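PDB 6HUN: ribulose bisphosphate carboxylase from Hyperthermus butylicus DSM 5456, which probably catalyses the addition of CO2 and water to ribulose 1,5-bisphosphate, yielding two molecules of 3-phosphoglycerate, as part of archaeal AMP degradation. Local coordinates for residues 121-124 with 125-129; 273-276 with 277-280; 298-301 with 302-305; 310-313 with 314-318; 342-345 with 346-350. All coordinates share one frame; numbering follows the deposited sequence.

Contact 1. Residues 121-124 with 125-129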
loop_
_atom_site.group_PDB
_atom_site.type_symbol
_atom_site.label_atom_id
_atom_site.label_comp_id
_atom_site.label_asym_id
_atom_site.label_seq_id
_atom_site.Cartn_x
_atom_site.Cartn_y
_atom_site.Cartn_z
ATOM N N SER A 121 5.450 0.880 11.774
ATOM C CA SER A 121 6.508 0.322 12.640
ATOM C C SER A 121 7.091 -0.943 12.020
ATOM O O SER A 121 8.248 -0.991 11.591
ATOM C CB SER A 121 5.905 -0.029 14.002
ATOM O OG SER A 121 5.820 1.191 14.768
ATOM N N ILE A 122 6.263 -1.966 11.951
ATOM C CA ILE A 122 6.734 -3.316 11.595
ATOM C C ILE A 122 6.823 -3.513 10.082
ATOM O O ILE A 122 7.575 -4.407 9.630
ATOM C CB ILE A 122 5.818 -4.320 12.284
ATOM C CG1 ILE A 122 6.141 -4.265 13.799
ATOM C CG2 ILE A 122 6.004 -5.750 11.797
ATOM C CD1 ILE A 122 5.263 -5.150 14.602
ATOM N N LEU A 123 6.093 -2.715 9.299
ATOM C CA LEU A 123 6.193 -2.765 7.833
ATOM C C LEU A 123 6.767 -1.482 7.271
ATOM O O LEU A 123 6.453 -1.107 6.137
ATOM C CB LEU A 123 4.815 -3.015 7.150
ATOM C CG LEU A 123 4.092 -4.228 7.752
ATOM C CD1 LEU A 123 2.723 -4.391 7.008
ATOM C CD2 LEU A 123 4.954 -5.492 7.619
ATOM N N GLY A 124 7.647 -0.795 8.004
ATOM C CA GLY A 124 7.955 0.560 7.558
ATOM C C GLY A 124 9.369 0.716 7.025
ATOM O O GLY A 124 9.757 0.069 6.043
ATOM N N ASN A 125 10.179 1.564 7.676
ATOM C CA ASN A 125 11.496 1.879 7.124
ATOM C C ASN A 125 12.455 0.695 7.122
ATOM O O ASN A 125 13.529 0.777 6.474
ATOM C CB ASN A 125 12.150 2.984 7.974
ATOM C CG ASN A 125 11.596 4.357 7.695
ATOM O OD1 ASN A 125 10.914 4.570 6.697
ATOM N ND2 ASN A 125 11.897 5.312 8.587
ATOM N N ILE A 126 12.189 -0.310 7.958
ATOM C CA ILE A 126 13.138 -1.426 8.051
ATOM C C ILE A 126 13.404 -2.063 6.690
ATOM O O ILE A 126 14.485 -2.592 6.456
ATOM C CB ILE A 126 12.660 -2.472 9.073
ATOM C CG1 ILE A 126 11.213 -2.956 8.794
ATOM C CG2 ILE A 126 12.915 -1.927 10.549
ATOM C CD1 ILE A 126 10.866 -4.062 9.902
ATOM N N PHE A 127 12.468 -1.947 5.740
ATOM C CA PHE A 127 12.678 -2.613 4.464
ATOM C C PHE A 127 13.770 -1.957 3.647
ATOM O O PHE A 127 14.310 -2.587 2.723
ATOM C CB PHE A 127 11.426 -2.537 3.598
ATOM C CG PHE A 127 10.324 -3.481 3.991
ATOM C CD1 PHE A 127 10.496 -4.889 3.884
ATOM C CD2 PHE A 127 9.126 -2.955 4.486
ATOM C CE1 PHE A 127 9.464 -5.754 4.226
ATOM C CE2 PHE A 127 8.075 -3.804 4.858
ATOM C CZ PHE A 127 8.257 -5.245 4.690
ATOM N N GLY A 128 14.020 -0.650 3.871
ATOM C CA GLY A 128 15.033 0.021 3.063
ATOM C C GLY A 128 16.368 0.253 3.743
ATOM O O GLY A 128 17.189 1.012 3.228
ATOM N N MET A 129 16.633 -0.378 4.875
ATOM C CA MET A 129 17.879 -0.091 5.575
ATOM C C MET A 129 19.073 -0.676 4.808
ATOM O O MET A 129 18.982 -1.765 4.253
ATOM C CB MET A 129 17.820 -0.668 7.011
ATOM C CG MET A 129 16.769 0.013 7.914
ATOM S SD MET A 129 16.855 -0.665 9.608
ATOM C CE MET A 129 16.807 -2.392 9.255
HETATM O O HOH W 1 10.375 0.204 10.375
#
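L123 and F127 meet in a local contact round the turn that ends helix 115-122, in the N-terminal domain, just before the chain enters strand 132-141. It illustrates how the last carbonyls of a helix, having lost their helical donors, are met by the turn that follows. The ring of F127 brings its edge to the backbone: CE2 lies 3.4 Å from L123 O, with the oxygen in the ring plane, and the same CE2 touches L123 CB at 4.1 Å. One weak bond closes the turn, F127 N to G124 O at 3.4 Å, nearly straight at 172°. I126 bends its side chain back toward the helix end; with CG1 set between the backbone N and the carbonyl carbon (chi1 53°), CD1 comes to 3.3 Å from I122 O. That oxygen is buried without a polar partner, and the I126 methyl packs against it. S121 O fares better, since water 1 donates to it at 2.7 Å and accepts from I126 N at 3.1 Å, bridging the break in helical bonding. Replacing F127 by an alanine would probably open a gap between L123 and V137 and take from H308 the ring it meets edge-to-face. The turn lies on strand 132-141 through L123, I126 and F127, while I126 also packs on I62 of helix 55-65 and N125 ND2 bonds E65 of that helix.

Contact 2. Residues 273-276 with 277-280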
loop_
_atom_site.group_PDB
_atom_site.type_symbol
_atom_site.label_atom_id
_atom_site.label_comp_id
_atom_site.label_asym_id
_atom_site.label_seq_id
_atom_site.Cartn_x
_atom_site.Cartn_y
_atom_site.Cartn_z
ATOM N N ALA A 273 -6.705 1.317 -2.323
ATOM C CA ALA A 273 -7.301 2.418 -1.551
ATOM C C ALA A 273 -6.540 2.629 -0.244
ATOM O O ALA A 273 -6.302 3.766 0.188
ATOM C CB ALA A 273 -8.799 2.119 -1.287
ATOM N N GLY A 274 -6.101 1.558 0.392
ATOM C CA GLY A 274 -5.239 1.639 1.546
ATOM C C GLY A 274 -5.932 1.166 2.836
ATOM O O GLY A 274 -7.149 1.009 2.902
ATOM N N TRP A 275 -5.106 0.848 3.829
ATOM C CA TRP A 275 -5.626 0.307 5.092
ATOM C C TRP A 275 -6.566 1.274 5.776
ATOM O O TRP A 275 -7.562 0.849 6.351
ATOM C CB TRP A 275 -4.481 -0.019 6.039
ATOM C CG TRP A 275 -3.697 -1.210 5.531
ATOM C CD1 TRP A 275 -2.413 -1.189 5.060
ATOM C CD2 TRP A 275 -4.124 -2.555 5.505
ATOM N NE1 TRP A 275 -2.027 -2.495 4.715
ATOM C CE2 TRP A 275 -3.060 -3.337 4.977
ATOM C CE3 TRP A 275 -5.307 -3.202 5.903
ATOM C CZ2 TRP A 275 -3.139 -4.767 4.854
ATOM C CZ3 TRP A 275 -5.399 -4.635 5.729
ATOM C CH2 TRP A 275 -4.321 -5.358 5.208
ATOM N N ALA A 276 -6.259 2.577 5.761
ATOM C CA ALA A 276 -7.179 3.482 6.441
ATOM C C ALA A 276 -8.535 3.476 5.745
ATOM O O ALA A 276 -9.597 3.548 6.411
ATOM C CB ALA A 276 -6.561 4.921 6.530
ATOM N N ALA A 277 -8.546 3.406 4.424
ATOM C CA ALA A 277 -9.830 3.323 3.704
ATOM C C ALA A 277 -10.596 2.077 4.103
ATOM O O ALA A 277 -11.845 2.104 4.250
ATOM C CB ALA A 277 -9.601 3.271 2.175
ATOM N N LEU A 278 -9.891 0.956 4.227
ATOM C CA LEU A 278 -10.586 -0.285 4.625
ATOM C C LEU A 278 -11.169 -0.133 6.018
ATOM O O LEU A 278 -12.341 -0.486 6.256
ATOM C CB LEU A 278 -9.615 -1.470 4.571
ATOM C CG LEU A 278 -10.136 -2.771 5.181
ATOM C CD1 LEU A 278 -11.499 -3.245 4.482
ATOM C CD2 LEU A 278 -9.025 -3.892 5.080
ATOM N N GLN A 279 -10.372 0.418 6.975
ATOM C CA GLN A 279 -10.929 0.544 8.331
ATOM C C GLN A 279 -12.107 1.515 8.362
ATOM O O GLN A 279 -13.036 1.337 9.170
ATOM C CB GLN A 279 -9.854 1.006 9.353
ATOM C CG GLN A 279 -8.721 -0.081 9.462
ATOM C CD GLN A 279 -7.885 0.120 10.700
ATOM O OE1 GLN A 279 -6.844 0.790 10.665
ATOM N NE2 GLN A 279 -8.386 -0.403 11.841
ATOM N N HIS A 280 -12.051 2.587 7.550
ATOM C CA HIS A 280 -13.199 3.495 7.436
ATOM C C HIS A 280 -14.414 2.791 6.824
ATOM O O HIS A 280 -15.550 2.952 7.310
ATOM C CB HIS A 280 -12.815 4.691 6.573
ATOM C CG HIS A 280 -13.810 5.827 6.632
ATOM N ND1 HIS A 280 -14.262 6.374 7.816
ATOM C CD2 HIS A 280 -14.407 6.529 5.644
ATOM C CE1 HIS A 280 -15.121 7.345 7.555
ATOM N NE2 HIS A 280 -15.235 7.451 6.240
HETATM O O HOH W 2 -6.442 4.866 2.727
#
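A273 and A277 press their methyls together, CB to CB at 3.7 Å, where the chain enters helix 275-288 of the catalytic beta/alpha barrel. On another side, W275 and L278 run side by side in the same direction, and L278 CD2 sits obliquely against the six-membered part of the indole, 3.8 Å from CZ3. L278 reaches it because its CG stands opposite the backbone N (chi1 170°). Q279 adds a third close touch, its CG 3.4 Å from W275 O. Against this apolar packing stands a wetter seam rather than an open side, for all eight residues are buried. There A277 N falls within the first turn, and water 2 accepts from it at 3.1 Å while donating to A273 O at 2.8 Å. G274, the N-cap, has backbone angles that would jam a side chain against the preceding carbonyl; its own O starts the regular helical bonding, taking L278 N at 3.0 Å in the carbonyl plane. The helix links strands 265-269 and 291-295 as a beta-alpha-beta crossover, with W275 against L318 of helix 312-322, A276 against P116 of helix 115-122, H280 bonded to E252 of helix 248-260, and A277 facing A276 of the second subunit.

Contact 3. Residues 298-301 with 302-305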
loop_
_atom_site.group_PDB
_atom_site.type_symbol
_atom_site.label_atom_id
_atom_site.label_comp_id
_atom_site.label_asym_id
_atom_site.label_seq_id
_atom_site.Cartn_x
_atom_site.Cartn_y
_atom_site.Cartn_z
ATOM N N PHE A 298 -2.600 -5.517 -5.911
ATOM C CA PHE A 298 -1.305 -4.890 -5.658
ATOM C C PHE A 298 -0.462 -5.785 -4.756
ATOM O O PHE A 298 0.773 -5.666 -4.707
ATOM C CB PHE A 298 -1.408 -3.487 -4.995
ATOM C CG PHE A 298 -0.057 -2.846 -4.775
ATOM C CD1 PHE A 298 0.759 -2.556 -5.879
ATOM C CD2 PHE A 298 0.410 -2.608 -3.453
ATOM C CE1 PHE A 298 2.021 -1.915 -5.686
ATOM C CE2 PHE A 298 1.685 -1.893 -3.263
ATOM C CZ PHE A 298 2.461 -1.606 -4.380
ATOM N N HIS A 299 -1.096 -6.766 -4.067
ATOM C CA HIS A 299 -0.323 -7.566 -3.093
ATOM C C HIS A 299 0.874 -8.240 -3.738
ATOM O O HIS A 299 1.932 -8.368 -3.093
ATOM C CB HIS A 299 -1.190 -8.693 -2.439
ATOM C CG HIS A 299 -1.425 -9.871 -3.354
ATOM N ND1 HIS A 299 -0.635 -11.007 -3.304
ATOM C CD2 HIS A 299 -2.276 -10.054 -4.406
ATOM C CE1 HIS A 299 -1.002 -11.840 -4.259
ATOM N NE2 HIS A 299 -1.968 -11.270 -4.968
ATOM N N ALA A 300 0.801 -8.616 -5.030
ATOM C CA ALA A 300 1.897 -9.414 -5.552
ATOM C C ALA A 300 3.136 -8.579 -5.893
ATOM O O ALA A 300 4.189 -9.153 -6.243
ATOM C CB ALA A 300 1.499 -10.214 -6.812
ATOM N N ALA A 301 3.040 -7.243 -5.746
ATOM C CA ALA A 301 4.251 -6.433 -5.847
ATOM C C ALA A 301 5.188 -6.696 -4.682
ATOM O O ALA A 301 6.392 -6.402 -4.762
ATOM C CB ALA A 301 3.864 -4.922 -5.860
ATOM N N PHE A 302 4.635 -7.175 -3.568
ATOM C CA PHE A 302 5.501 -7.407 -2.430
ATOM C C PHE A 302 5.301 -8.739 -1.713
ATOM O O PHE A 302 6.025 -8.991 -0.759
ATOM C CB PHE A 302 5.340 -6.253 -1.403
ATOM C CG PHE A 302 3.934 -6.056 -0.875
ATOM C CD1 PHE A 302 3.467 -6.798 0.273
ATOM C CD2 PHE A 302 3.074 -5.170 -1.484
ATOM C CE1 PHE A 302 2.116 -6.567 0.797
ATOM C CE2 PHE A 302 1.749 -4.961 -1.003
ATOM C CZ PHE A 302 1.267 -5.641 0.122
ATOM N N THR A 303 4.325 -9.593 -2.122
ATOM C CA THR A 303 4.178 -10.888 -1.435
ATOM C C THR A 303 4.789 -12.055 -2.223
ATOM O O THR A 303 4.825 -13.201 -1.718
ATOM C CB THR A 303 2.681 -11.218 -1.221
ATOM O OG1 THR A 303 2.119 -11.431 -2.529
ATOM C CG2 THR A 303 1.915 -10.176 -0.388
ATOM N N ARG A 304 5.364 -11.822 -3.410
ATOM C CA ARG A 304 5.907 -12.941 -4.205
ATOM C C ARG A 304 7.312 -13.387 -3.802
ATOM O O ARG A 304 7.635 -14.560 -3.918
ATOM C CB ARG A 304 5.906 -12.553 -5.697
ATOM C CG ARG A 304 4.518 -12.724 -6.273
ATOM C CD ARG A 304 4.476 -12.564 -7.849
ATOM N NE ARG A 304 5.079 -13.637 -8.593
ATOM C CZ ARG A 304 4.908 -13.805 -9.901
ATOM N NH1 ARG A 304 4.103 -12.968 -10.562
ATOM N NH2 ARG A 304 5.465 -14.821 -10.528
ATOM N N ASN A 305 8.205 -12.481 -3.421
ATOM C CA ASN A 305 9.628 -12.786 -3.253
ATOM C C ASN A 305 9.800 -13.414 -1.880
ATOM O O ASN A 305 9.560 -12.743 -0.871
ATOM C CB ASN A 305 10.412 -11.462 -3.342
ATOM C CG ASN A 305 11.872 -11.647 -3.273
ATOM O OD1 ASN A 305 12.385 -12.703 -2.825
ATOM N ND2 ASN A 305 12.603 -10.605 -3.730
HETATM O O HOH W 3 7.429 -9.633 -4.106
#
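H299 O gathers the main polar grip, taking T303 N at 2.9 Å in its carbonyl plane and F302 N at 3.0 Å from well above it, 44° out. The two bonds wind the short, weakly bonded helix 300-303 that follows strand 291-295 of the catalytic beta/alpha barrel. A second link joins the side chains of the same pair: H299 ND1 and T303 OG1 lie 2.9 Å apart in a hydrogen bond for which either could be the donor. The hydroxyl is brought there by a chi1 of 67°, which tucks OG1 between the backbone N and the carbonyl carbon of T303, while CG2 lies at the edge of the imidazole. A300 CB covers part of one face of that imidazole. H299 stands with its side chain about 3 Å, at nearest atoms, from that of R296, a predicted substrate-binding residue.

Outward from the polar knot the contact becomes aromatic. F302 lays one face over H299 O, which sits 3.7 Å above the ring plane over its centre, so the oxygen that accepts both amides also lies under an aromatic face. F298 CD2 comes in the plane of the F302 ring to its edge, 3.7 Å from CE2; the two rings are oblique, their planes 62° apart. F298 also meets F302 of the second subunit edge-to-face, and F302 meets F298 of the second subunit likewise, so this turn contributes to the dimer interface. R304 belongs there too, its NH1 bonded to F127 O of the second subunit, while R304 CD lies 3.9 Å from A300 CB.

Contact 4. Residues 310-313 with 314-318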
loop_
_atom_site.group_PDB
_atom_site.type_symbol
_atom_site.label_atom_id
_atom_site.label_comp_id
_atom_site.label_asym_id
_atom_site.label_seq_id
_atom_site.Cartn_x
_atom_site.Cartn_y
_atom_site.Cartn_z
ATOM N N VAL A 310 6.305 -8.945 2.297
ATOM C CA VAL A 310 5.361 -9.350 3.365
ATOM C C VAL A 310 4.704 -10.648 2.897
ATOM O O VAL A 310 4.297 -10.744 1.736
ATOM C CB VAL A 310 4.260 -8.305 3.583
ATOM C CG1 VAL A 310 3.384 -8.747 4.834
ATOM C CG2 VAL A 310 4.887 -6.865 3.841
ATOM N N SER A 311 4.571 -11.641 3.775
ATOM C CA SER A 311 3.890 -12.853 3.335
ATOM C C SER A 311 2.412 -12.570 3.125
ATOM O O SER A 311 1.802 -11.707 3.782
ATOM C CB SER A 311 4.046 -13.982 4.391
ATOM O OG SER A 311 3.324 -13.540 5.539
ATOM N N MET A 312 1.811 -13.282 2.156
ATOM C CA MET A 312 0.378 -13.112 1.964
ATOM C C MET A 312 -0.361 -13.577 3.222
ATOM O O MET A 312 -1.449 -13.080 3.527
ATOM C CB MET A 312 -0.094 -13.944 0.740
ATOM C CG MET A 312 -1.665 -13.861 0.541
ATOM S SD MET A 312 -2.133 -12.147 0.014
ATOM C CE MET A 312 -3.702 -11.995 0.915
ATOM N N PHE A 313 0.214 -14.547 3.933
ATOM C CA PHE A 313 -0.348 -14.978 5.215
ATOM C C PHE A 313 -0.610 -13.771 6.124
ATOM O O PHE A 313 -1.692 -13.629 6.690
ATOM C CB PHE A 313 0.619 -15.985 5.836
ATOM C CG PHE A 313 0.126 -16.607 7.155
ATOM C CD1 PHE A 313 0.320 -15.930 8.358
ATOM C CD2 PHE A 313 -0.477 -17.896 7.174
ATOM C CE1 PHE A 313 -0.076 -16.527 9.624
ATOM C CE2 PHE A 313 -0.877 -18.447 8.376
ATOM C CZ PHE A 313 -0.692 -17.785 9.593
ATOM N N LEU A 314 0.380 -12.906 6.288
ATOM C CA LEU A 314 0.211 -11.782 7.207
ATOM C C LEU A 314 -0.750 -10.743 6.624
ATOM O O LEU A 314 -1.541 -10.114 7.348
ATOM C CB LEU A 314 1.601 -11.222 7.549
ATOM C CG LEU A 314 1.652 -9.935 8.416
ATOM C CD1 LEU A 314 0.985 -10.214 9.755
ATOM C CD2 LEU A 314 3.052 -9.379 8.658
ATOM N N VAL A 315 -0.707 -10.543 5.306
ATOM C CA VAL A 315 -1.670 -9.616 4.724
ATOM C C VAL A 315 -3.098 -10.111 5.023
ATOM O O VAL A 315 -3.991 -9.320 5.331
ATOM C CB VAL A 315 -1.432 -9.529 3.210
ATOM C CG1 VAL A 315 -2.598 -8.751 2.503
ATOM C CG2 VAL A 315 -0.045 -8.912 2.913
ATOM N N ALA A 316 -3.331 -11.423 4.894
ATOM C CA ALA A 316 -4.651 -11.979 5.195
ATOM C C ALA A 316 -5.029 -11.812 6.665
ATOM O O ALA A 316 -6.176 -11.458 6.999
ATOM C CB ALA A 316 -4.727 -13.494 4.806
ATOM N N LYS A 317 -4.075 -12.012 7.564
ATOM C CA LYS A 317 -4.353 -11.793 8.985
ATOM C C LYS A 317 -4.703 -10.331 9.276
ATOM O O LYS A 317 -5.665 -10.038 10.008
ATOM C CB LYS A 317 -3.114 -12.248 9.766
ATOM C CG LYS A 317 -3.107 -11.850 11.185
ATOM C CD LYS A 317 -1.808 -12.331 11.812
ATOM C CE LYS A 317 -2.029 -13.583 12.543
ATOM N NZ LYS A 317 -0.918 -13.935 13.477
ATOM N N LEU A 318 -3.995 -9.391 8.655
ATOM C CA LEU A 318 -4.323 -7.974 8.897
ATOM C C LEU A 318 -5.686 -7.632 8.289
ATOM O O LEU A 318 -6.421 -6.822 8.832
ATOM C CB LEU A 318 -3.234 -7.071 8.291
ATOM C CG LEU A 318 -1.827 -7.202 8.943
ATOM C CD1 LEU A 318 -0.787 -6.442 8.064
ATOM C CD2 LEU A 318 -1.833 -6.577 10.278
#
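F313 carries the only aromatic ring of this turn, and across the contact it leans obliquely on the backbone, CD1 lying 3.7 Å from L314 N. Beyond the turn the ring meets Y356 edge-to-face and H365 with planes at about 45°. The setting is the N-terminal end of helix 312-322 of the catalytic beta/alpha barrel, where an N-cap serine is combined with a hydrophobic staple. S311 is the cap: its OG accepts from L314 N at 3.1 Å with an angle of 156°, meeting an amide that the first turn otherwise holds only by a weak bond to S311 O. A chi1 of 67°, with OG between the backbone N and the carbonyl carbon, brings it to that amide. The same hydroxyl is also bonded to E138 O on strand 132-141, so one atom serves both helix and sheet. With an alanine at S311, L314 N would probably be left with just its weak backbone bond, and E138 O would lose its hydroxyl partner.

The staple is built by V310, the residue before the cap, and V315. V310 CG1 is 3.9 Å from V315 CG2, the side chains crossing at about a right angle, and it touches L314 CD2 at 3.9 Å as well, so a single methyl spans two residues of the helix. S311 O completes the turn by accepting V315 N at 3.2 Å. On another side M312 runs past R296, a predicted substrate-binding residue, and then bends at chi2 and chi3 to bring its methyl back to the helix: M312 CE rests 3.8 Å from V315 CG1.

Contact 5. Residues 342-345 with 346-350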
loop_
_atom_site.group_PDB
_atom_site.type_symbol
_atom_site.label_atom_id
_atom_site.label_comp_id
_atom_site.label_asym_id
_atom_site.label_seq_id
_atom_site.Cartn_x
_atom_site.Cartn_y
_atom_site.Cartn_z
ATOM N N ARG A 342 0.321 -26.157 0.230
ATOM C CA ARG A 342 0.437 -26.123 1.682
ATOM C C ARG A 342 0.183 -24.715 2.193
ATOM O O ARG A 342 -0.521 -24.513 3.186
ATOM C CB ARG A 342 1.829 -26.582 2.090
ATOM C CG ARG A 342 1.930 -27.315 3.397
ATOM C CD ARG A 342 2.669 -28.657 3.185
ATOM N NE ARG A 342 3.905 -28.535 2.400
ATOM C CZ ARG A 342 4.306 -29.406 1.467
ATOM N NH1 ARG A 342 3.581 -30.487 1.170
ATOM N NH2 ARG A 342 5.443 -29.188 0.817
ATOM N N GLU A 343 0.742 -23.729 1.518
ATOM C CA GLU A 343 0.622 -22.379 2.061
ATOM C C GLU A 343 -0.778 -21.834 1.824
ATOM O O GLU A 343 -1.294 -21.065 2.646
ATOM C CB GLU A 343 1.690 -21.455 1.478
ATOM C CG GLU A 343 1.748 -20.066 2.168
ATOM C CD GLU A 343 2.192 -20.116 3.664
ATOM O OE1 GLU A 343 2.621 -21.218 4.134
ATOM O OE2 GLU A 343 2.160 -19.056 4.351
ATOM N N VAL A 344 -1.409 -22.194 0.698
ATOM C CA VAL A 344 -2.807 -21.802 0.526
ATOM C C VAL A 344 -3.643 -22.375 1.657
ATOM O O VAL A 344 -4.603 -21.726 2.133
ATOM C CB VAL A 344 -3.348 -22.243 -0.849
ATOM C CG1 VAL A 344 -4.901 -22.101 -0.919
ATOM C CG2 VAL A 344 -2.680 -21.415 -1.936
ATOM N N LEU A 345 -3.293 -23.590 2.109
ATOM C CA LEU A 345 -4.041 -24.204 3.212
ATOM C C LEU A 345 -3.782 -23.469 4.524
ATOM O O LEU A 345 -4.694 -23.320 5.341
ATOM C CB LEU A 345 -3.723 -25.704 3.361
ATOM C CG LEU A 345 -4.595 -26.683 2.567
ATOM C CD1 LEU A 345 -4.868 -26.142 1.156
ATOM C CD2 LEU A 345 -3.924 -28.052 2.476
ATOM N N GLU A 346 -2.553 -22.974 4.741
ATOM C CA GLU A 346 -2.293 -22.154 5.926
ATOM C C GLU A 346 -3.041 -20.825 5.864
ATOM O O GLU A 346 -3.552 -20.352 6.895
ATOM C CB GLU A 346 -0.764 -21.948 6.098
ATOM C CG GLU A 346 -0.085 -23.288 6.473
ATOM C CD GLU A 346 -0.737 -24.030 7.693
ATOM O OE1 GLU A 346 -0.597 -23.524 8.818
ATOM O OE2 GLU A 346 -1.392 -25.121 7.563
ATOM N N HIS A 347 -3.122 -20.203 4.674
ATOM C CA HIS A 347 -3.937 -18.989 4.494
ATOM C C HIS A 347 -5.392 -19.210 4.888
ATOM O O HIS A 347 -6.014 -18.340 5.505
ATOM C CB HIS A 347 -3.973 -18.526 3.057
ATOM C CG HIS A 347 -2.662 -18.078 2.507
ATOM N ND1 HIS A 347 -2.494 -17.798 1.167
ATOM C CD2 HIS A 347 -1.460 -17.878 3.102
ATOM C CE1 HIS A 347 -1.234 -17.437 0.963
ATOM N NE2 HIS A 347 -0.585 -17.485 2.119
ATOM N N THR A 348 -5.987 -20.302 4.412
ATOM C CA THR A 348 -7.388 -20.555 4.789
ATOM C C THR A 348 -7.495 -20.782 6.288
ATOM O O THR A 348 -8.428 -20.285 6.933
ATOM C CB THR A 348 -7.977 -21.790 4.051
ATOM O OG1 THR A 348 -7.427 -22.986 4.603
ATOM C CG2 THR A 348 -7.714 -21.713 2.539
ATOM N N ARG A 349 -6.512 -21.477 6.879
ATOM C CA ARG A 349 -6.611 -21.695 8.319
ATOM C C ARG A 349 -6.519 -20.396 9.085
ATOM O O ARG A 349 -7.283 -20.179 10.029
ATOM C CB ARG A 349 -5.533 -22.662 8.839
ATOM C CG ARG A 349 -5.694 -24.111 8.443
ATOM C CD ARG A 349 -4.489 -24.925 8.985
ATOM N NE ARG A 349 -4.529 -24.941 10.449
ATOM C CZ ARG A 349 -3.478 -24.847 11.270
ATOM N NH1 ARG A 349 -3.688 -24.869 12.588
ATOM N NH2 ARG A 349 -2.233 -24.744 10.799
ATOM N N ILE A 350 -5.612 -19.501 8.692
ATOM C CA ILE A 350 -5.464 -18.293 9.511
ATOM C C ILE A 350 -6.686 -17.355 9.391
ATOM O O ILE A 350 -6.987 -16.619 10.331
ATOM C CB ILE A 350 -4.151 -17.553 9.182
ATOM C CG1 ILE A 350 -3.844 -16.490 10.288
ATOM C CG2 ILE A 350 -4.182 -16.835 7.763
ATOM C CD1 ILE A 350 -3.602 -17.139 11.694
HETATM O O HOH W 4 -0.741 -26.368 4.876
HETATM O O HOH W 5 2.067 -16.655 2.723
#
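H347 folds back over the turn before it, on E343 and V344, in mid-helix 339-352 of the catalytic domain. Its CB lies 3.4 Å from V344 O. With CG opposite the carbonyl carbon (chi1 -65°), the ring is swung over the preceding turn, and E343 O sits 3.2 Å above one face, displaced toward the rim; that oxygen still accepts H347 N. Of the two ring nitrogens, ND1 bonds V329 O outside the turn. NE2 touches E343 CG at 3.5 Å and, at its edge, holds water 5 at 2.8 Å in the plane of the ring. The water in turn donates to E343 OE2 at 2.9 Å, so it bridges the imidazole and a carboxylate that stands almost perpendicular to it and also bonds H365.

Round the helix, L345 O is gripped twice from one face of its plane, by R349 N and, at 2.9 Å, by T348 OG1. E346 forms a salt bridge with R349, whose NH2 is 2.8 Å from OE1; since K359 also pairs with E346, the carboxylate would probably stay ionised. E346 OE1 also bonds Y356 OH, and R349 NH1 bonds R357 O. This is the helix that follows the unmodelled residues 333-336, which include the predicted transition-state stabiliser K336. One flank packs on M312 and F313 of helix 312-322, R349 and I350 lean on Y356 of strand 355-356, and L345 and T348 reach helix 389-396.

Every contact is local, spanning a turn or two, and the five follow in series, none nesting or crossing. Contact 1 ends helix 115-122 in the N-terminal domain; contact 2 opens barrel helix 275-288; contact 3 forms the short turn after strand 291-295; contact 4 begins helix 312-322; contact 5 lies within helix 339-352. Contact 4 is the hub, touching each of the others. Its V310 meets F127 of contact 1, while strand 309-310 extends the N-terminal sheet beside 132-141, tying the two domains. L318 receives W275 of contact 2, V315 meets F302 of contact 3, and F313 packs on I350 of contact 5. Contacts 1-3 also face the second subunit.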